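Local coordinates for conserved hypothetical protein (Bacteroides thetaiotaomicron, PDB 2FB0), which is of unknown function but belongs to the antibiotic biosynthesis monooxygenase family and may be an oxidoreductase, at residues A[17-25]-A[79-87]. Sequence-based numbering, arbitrary orientation. Where two conformers were deposited one is given.
Sequences NREKAIEAA and GIIQELAEM
Asn-17 and Leu-84 make the one hydrogen bond between the segments. Asn-17 ND2 donates to Leu-84 O over 3.0 Å, with an N-H...O angle of 158°. The acceptor lies close to the amide plane, and the donor approaches the oxygen at a C=O...N angle of 120°, a little out of the carbonyl plane. The bond links Asn-17, near the start of helix 18-32, to the last turn of helix 72-84, where Ala-85 leaves helical geometry and the chain goes on toward strand 86-93.

The remaining contacts are van der Waals packing, largely of apolar side chains. Leu-84 divides its two methyls. Leu-84 CD2 lies against the amide, 3.8 Å from Asn-17 CG. Leu-84 CD1 rests on the backbone at Ala-21 N, 3.6 Å away. One turn back, Ile-81 turns CG1 beside its own backbone N (chi1 -60°). Ile-81 CG1 reaches Ala-24 CB at 3.8 Å. Ile-81 CD1 reaches Ala-25 CB at 4.0 Å. Ile-80 CG2 touches Ala-24 CB at 3.7 Å.

The helix segments run nearly antiparallel, with axes 9.1 Å apart. Ile-81 also touches Val-11 and Ala-21 touches Phe-53, so both helices cover the antiparallel sheet, as in dimeric alpha-beta barrel proteins. Small alanines meet branched side chains, so the contact is mostly hydrophobic, with a single polar tie at one end.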
loop_
_atom_site.group_PDB
_atom_site.type_symbol
_atom_site.label_atom_id
_atom_site.label_comp_id
_atom_site.label_asym_id
_atom_site.label_seq_id
_atom_site.Cartn_x
_atom_site.Cartn_y
_atom_site.Cartn_z
ATOM N N ASN A 17 4.818 -18.623 8.552
ATOM C CA ASN A 17 4.625 -18.514 7.099
ATOM C C ASN A 17 5.029 -17.151 6.507
ATOM O O ASN A 17 5.021 -16.966 5.287
ATOM C CB ASN A 17 3.154 -18.788 6.756
ATOM C CG ASN A 17 2.729 -20.230 7.059
ATOM O OD1 ASN A 17 3.555 -21.079 7.387
ATOM N ND2 ASN A 17 1.442 -20.499 6.934
ATOM N N ARG A 18 5.360 -16.207 7.385
ATOM C CA ARG A 18 5.530 -14.799 7.007
ATOM C C ARG A 18 6.525 -14.600 5.864
ATOM O O ARG A 18 6.172 -14.045 4.820
ATOM C CB ARG A 18 5.905 -13.952 8.237
ATOM C CG ARG A 18 5.974 -12.436 7.958
ATOM C CD ARG A 18 6.554 -11.666 9.140
ATOM N NE ARG A 18 6.546 -10.230 8.864
ATOM C CZ ARG A 18 7.504 -9.589 8.202
ATOM N NH1 ARG A 18 8.578 -10.245 7.770
ATOM N NH2 ARG A 18 7.404 -8.274 7.990
ATOM N N GLU A 19 7.755 -15.081 6.064
ATOM C CA GLU A 19 8.840 -14.931 5.107
ATOM C C GLU A 19 8.539 -15.613 3.778
ATOM O O GLU A 19 8.876 -15.077 2.716
ATOM C CB GLU A 19 10.142 -15.494 5.696
ATOM C CG GLU A 19 11.407 -15.231 4.857
ATOM C CD GLU A 19 11.741 -16.344 3.852
ATOM O OE1 GLU A 19 12.685 -16.152 3.050
ATOM O OE2 GLU A 19 11.072 -17.404 3.851
ATOM N N LYS A 20 7.929 -16.803 3.845
ATOM C CA LYS A 20 7.615 -17.575 2.647
ATOM C C LYS A 20 6.570 -16.860 1.798
ATOM O O LYS A 20 6.676 -16.836 0.586
ATOM C CB LYS A 20 7.118 -18.998 3.014
ATOM C CG LYS A 20 8.194 -19.918 3.613
ATOM C CD LYS A 20 7.554 -21.153 4.263
ATOM C CE LYS A 20 8.548 -21.897 5.178
ATOM N NZ LYS A 20 7.857 -23.043 5.857
ATOM N N ALA A 21 5.548 -16.313 2.450
ATOM C CA ALA A 21 4.497 -15.569 1.763
ATOM C C ALA A 21 5.037 -14.275 1.094
ATOM O O ALA A 21 4.704 -13.975 -0.060
ATOM C CB ALA A 21 3.343 -15.272 2.728
ATOM N N ILE A 22 5.888 -13.547 1.817
ATOM C CA ILE A 22 6.543 -12.344 1.278
ATOM C C ILE A 22 7.429 -12.683 0.079
ATOM O O ILE A 22 7.386 -11.986 -0.937
ATOM C CB ILE A 22 7.334 -11.555 2.385
ATOM C CG1 ILE A 22 6.352 -10.969 3.406
ATOM C CG2 ILE A 22 8.226 -10.432 1.759
ATOM C CD1 ILE A 22 6.990 -10.488 4.706
ATOM N N GLU A 23 8.223 -13.752 0.187
ATOM C CA GLU A 23 9.075 -14.169 -0.926
ATOM C C GLU A 23 8.239 -14.528 -2.149
ATOM O O GLU A 23 8.602 -14.176 -3.271
ATOM C CB GLU A 23 10.015 -15.325 -0.529
ATOM C CG GLU A 23 10.571 -16.167 -1.699
ATOM C CD GLU A 23 11.567 -15.441 -2.620
ATOM O OE1 GLU A 23 11.942 -14.279 -2.361
ATOM O OE2 GLU A 23 11.985 -16.056 -3.626
ATOM N N ALA A 24 7.120 -15.218 -1.934
ATOM C CA ALA A 24 6.232 -15.581 -3.051
ATOM C C ALA A 24 5.656 -14.321 -3.715
ATOM O O ALA A 24 5.555 -14.252 -4.939
ATOM C CB ALA A 24 5.105 -16.515 -2.590
ATOM N N ALA A 25 5.294 -13.333 -2.899
ATOM C CA ALA A 25 4.819 -12.039 -3.403
ATOM C C ALA A 25 5.927 -11.306 -4.166
ATOM O O ALA A 25 5.685 -10.753 -5.232
ATOM C CB ALA A 25 4.282 -11.187 -2.271
ATOM N N GLY A 79 -1.708 -18.935 -5.736
ATOM C CA GLY A 79 -1.968 -20.234 -5.119
ATOM C C GLY A 79 -1.104 -20.423 -3.876
ATOM O O GLY A 79 -1.614 -20.748 -2.816
ATOM N N ILE A 80 0.196 -20.177 -4.012
ATOM C CA ILE A 80 1.143 -20.279 -2.889
ATOM C C ILE A 80 0.777 -19.357 -1.723
ATOM O O ILE A 80 0.704 -19.797 -0.564
ATOM C CB ILE A 80 2.602 -20.050 -3.338
ATOM C CG1 ILE A 80 3.091 -21.236 -4.184
ATOM C CG2 ILE A 80 3.532 -19.864 -2.117
ATOM C CD1 ILE A 80 4.303 -20.925 -5.055
ATOM N N ILE A 81 0.530 -18.080 -2.025
ATOM C CA ILE A 81 0.206 -17.115 -0.967
ATOM C C ILE A 81 -1.092 -17.508 -0.260
ATOM O O ILE A 81 -1.175 -17.442 0.970
ATOM C CB ILE A 81 0.158 -15.649 -1.499
ATOM C CG1 ILE A 81 1.522 -15.255 -2.086
ATOM C CG2 ILE A 81 -0.244 -14.683 -0.397
ATOM C CD1 ILE A 81 1.491 -13.968 -2.953
ATOM N N GLN A 82 -2.086 -17.943 -1.035
ATOM C CA GLN A 82 -3.376 -18.377 -0.482
ATOM C C GLN A 82 -3.273 -19.595 0.440
ATOM O O GLN A 82 -4.074 -19.759 1.354
ATOM C CB GLN A 82 -4.379 -18.655 -1.608
ATOM C CG GLN A 82 -4.968 -17.375 -2.179
ATOM C CD GLN A 82 -5.912 -17.610 -3.347
ATOM O OE1 GLN A 82 -6.919 -16.913 -3.480
ATOM N NE2 GLN A 82 -5.587 -18.576 -4.206
ATOM N N GLU A 83 -2.277 -20.436 0.189
ATOM C CA GLU A 83 -2.030 -21.619 0.990
ATOM C C GLU A 83 -1.327 -21.251 2.298
ATOM O O GLU A 83 -1.508 -21.911 3.321
ATOM C CB GLU A 83 -1.193 -22.606 0.165
ATOM C CG GLU A 83 -1.451 -24.077 0.434
ATOM C CD GLU A 83 -2.912 -24.506 0.370
ATOM O OE1 GLU A 83 -3.713 -23.934 -0.406
ATOM O OE2 GLU A 83 -3.261 -25.435 1.126
ATOM N N LEU A 84 -0.549 -20.171 2.257
ATOM C CA LEU A 84 0.219 -19.675 3.409
ATOM C C LEU A 84 -0.492 -18.622 4.249
ATOM O O LEU A 84 -0.152 -18.415 5.415
ATOM C CB LEU A 84 1.548 -19.081 2.919
ATOM C CG LEU A 84 2.600 -20.002 2.305
ATOM C CD1 LEU A 84 3.580 -19.191 1.445
ATOM C CD2 LEU A 84 3.339 -20.805 3.386
ATOM N N ALA A 85 -1.479 -17.949 3.671
ATOM C CA ALA A 85 -1.969 -16.701 4.248
ATOM C C ALA A 85 -3.391 -16.378 3.792
ATOM O O ALA A 85 -3.953 -17.080 2.948
ATOM C CB ALA A 85 -0.987 -15.544 3.874
ATOM N N GLU A 86 -3.973 -15.315 4.347
ATOM C CA GLU A 86 -5.291 -14.850 3.902
ATOM C C GLU A 86 -5.183 -13.526 3.155
ATOM O O GLU A 86 -4.535 -12.583 3.624
ATOM C CB GLU A 86 -6.275 -14.725 5.071
ATOM C CG GLU A 86 -6.504 -16.041 5.863
ATOM C CD GLU A 86 -6.998 -17.234 5.011
ATOM O OE1 GLU A 86 -7.809 -17.039 4.068
ATOM O OE2 GLU A 86 -6.581 -18.385 5.306
HETATM N N MSE A 87 -5.828 -13.466 1.996
HETATM C CA MSE A 87 -5.712 -12.327 1.098
HETATM C C MSE A 87 -7.044 -11.616 0.967
HETATM O O MSE A 87 -8.093 -12.271 0.891
HETATM C CB MSE A 87 -5.278 -12.795 -0.288
HETATM C CG MSE A 87 -3.936 -13.481 -0.327
HETATM SE SE MSE A 87 -3.433 -13.999 -2.134
HETATM C CE MSE A 87 -4.487 -12.770 -3.165
#